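Local atomic coordinates of bifunctional protein PutA (Bdellovibrio bacteriovorus, PDB entry 5UR2), a protein that probably oxidises proline to glutamate in two steps, joining an FAD-dependent proline dehydrogenase and an NAD-dependent glutamate-semialdehyde dehydrogenase in one chain. Residues K825-Y828 / D829-L832. Residues are numbered along the deposited sequence; the frame is centred on the assembly and turned at random.
Sequences KEAY and DRIL
Y828 and D829 lie side by side at the start of helix 825-841, and each turns its side chain to a partner one helical turn away. Side chains four residues apart fall on the same side of a helix, and both pairs illustrate it. The aromatic ring of Y828 meets L832 at i+4: methyl CD1 sits over one face, 4.0 Å from the ring centroid and offset toward the rim, a CH-pi contact. The other methyl reaches the phenolic end, with L832 CD2 3.7 Å from Y828 CZ. D829 pairs backward with K825. The lysine chain runs extended, CG anti to the backbone N (chi1 -170°), until a bend at its last torsion (chi4 -52°) brings the ammonium to the carboxylate. There K825 NZ forms a salt bridge of 2.7 Å to D829 OD2, on the syn lone pair. A water links the ammonium to D829 OD1, which also lies at the edge of the Y828 ring, 3.5 Å from Y828 CD2. Beneath run the regular i+4 backbone bonds, beginning with D829 N to K825 O at 2.8 Å. Within the aldehyde dehydrogenase part, loop residues V822 and F855 touch the Y828 side chain, F855 also touches K825, and R830 NH1 bonds to the I876 carbonyl. These first two turns thus combine an aromatic-aliphatic pair with an ion pair, direct through OD2 and water-relayed to OD1, which probably steadies D829's negative charge.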
loop_
_atom_site.group_PDB
_atom_site.type_symbol
_atom_site.label_atom_id
_atom_site.label_comp_id
_atom_site.label_asym_id
_atom_site.label_seq_id
_atom_site.Cartn_x
_atom_site.Cartn_y
_atom_site.Cartn_z
ATOM N N LYS B 825 -17.096 36.471 -17.493
ATOM C CA LYS B 825 -16.782 37.897 -17.542
ATOM C C LYS B 825 -15.990 38.343 -16.311
ATOM O O LYS B 825 -15.088 39.183 -16.417
ATOM C CB LYS B 825 -18.067 38.709 -17.704
ATOM C CG LYS B 825 -17.818 40.194 -18.003
ATOM C CD LYS B 825 -19.099 40.935 -18.262
ATOM C CE LYS B 825 -18.833 42.413 -18.572
ATOM N NZ LYS B 825 -17.982 43.114 -17.556
ATOM N N GLU B 826 -16.314 37.794 -15.136
ATOM C CA GLU B 826 -15.538 38.087 -13.933
ATOM C C GLU B 826 -14.061 37.739 -14.117
ATOM O O GLU B 826 -13.177 38.535 -13.792
ATOM C CB GLU B 826 -16.110 37.331 -12.735
ATOM C CG GLU B 826 -15.307 37.577 -11.466
ATOM C CD GLU B 826 -15.756 36.737 -10.280
ATOM O OE1 GLU B 826 -16.799 36.065 -10.379
ATOM O OE2 GLU B 826 -15.040 36.739 -9.253
ATOM N N ALA B 827 -13.772 36.532 -14.603
ATOM C CA ALA B 827 -12.377 36.161 -14.815
ATOM C C ALA B 827 -11.731 37.058 -15.863
ATOM O O ALA B 827 -10.605 37.532 -15.679
ATOM C CB ALA B 827 -12.282 34.691 -15.233
ATOM N N TYR B 828 -12.447 37.317 -16.955
ATOM C CA TYR B 828 -11.944 38.208 -17.992
ATOM C C TYR B 828 -11.549 39.563 -17.411
ATOM O O TYR B 828 -10.418 40.023 -17.594
ATOM C CB TYR B 828 -13.008 38.371 -19.077
ATOM C CG TYR B 828 -12.616 39.294 -20.224
ATOM C CD1 TYR B 828 -11.863 38.817 -21.299
ATOM C CD2 TYR B 828 -12.994 40.633 -20.230
ATOM C CE1 TYR B 828 -11.513 39.643 -22.344
ATOM C CE2 TYR B 828 -12.643 41.475 -21.278
ATOM C CZ TYR B 828 -11.895 40.965 -22.328
ATOM O OH TYR B 828 -11.527 41.769 -23.373
ATOM N N ASP B 829 -12.474 40.218 -16.701
ATOM C CA ASP B 829 -12.178 41.544 -16.156
ATOM C C ASP B 829 -11.050 41.492 -15.136
ATOM O O ASP B 829 -10.207 42.395 -15.084
ATOM C CB ASP B 829 -13.435 42.170 -15.547
ATOM C CG ASP B 829 -14.469 42.555 -16.605
ATOM O OD1 ASP B 829 -14.099 42.787 -17.766
ATOM O OD2 ASP B 829 -15.660 42.611 -16.289
ATOM N N ARG B 830 -11.034 40.458 -14.294
ATOM C CA ARG B 830 -9.963 40.326 -13.314
ATOM C C ARG B 830 -8.608 40.191 -14.004
ATOM O O ARG B 830 -7.632 40.849 -13.622
ATOM C CB ARG B 830 -10.245 39.121 -12.412
ATOM C CG ARG B 830 -9.148 38.812 -11.425
ATOM C CD ARG B 830 -9.456 37.560 -10.600
ATOM N NE ARG B 830 -9.571 36.339 -11.401
ATOM C CZ ARG B 830 -8.540 35.739 -11.988
ATOM N NH1 ARG B 830 -7.324 36.251 -11.876
ATOM N NH2 ARG B 830 -8.721 34.626 -12.687
ATOM N N ILE B 831 -8.542 39.361 -15.045
ATOM C CA ILE B 831 -7.279 39.113 -15.725
ATOM C C ILE B 831 -6.801 40.357 -16.462
ATOM O O ILE B 831 -5.620 40.718 -16.388
ATOM C CB ILE B 831 -7.421 37.914 -16.674
ATOM C CG1 ILE B 831 -7.661 36.633 -15.858
ATOM C CG2 ILE B 831 -6.166 37.787 -17.534
ATOM C CD1 ILE B 831 -8.147 35.470 -16.698
ATOM N N LEU B 832 -7.696 41.038 -17.181
ATOM C CA LEU B 832 -7.290 42.276 -17.843
ATOM C C LEU B 832 -6.843 43.330 -16.834
ATOM O O LEU B 832 -5.995 44.173 -17.149
ATOM C CB LEU B 832 -8.419 42.827 -18.714
ATOM C CG LEU B 832 -8.313 42.511 -20.204
ATOM C CD1 LEU B 832 -8.449 41.029 -20.463
ATOM C CD2 LEU B 832 -9.303 43.334 -21.023
HETATM O O HOH W 1 -15.866 43.322 -19.731
#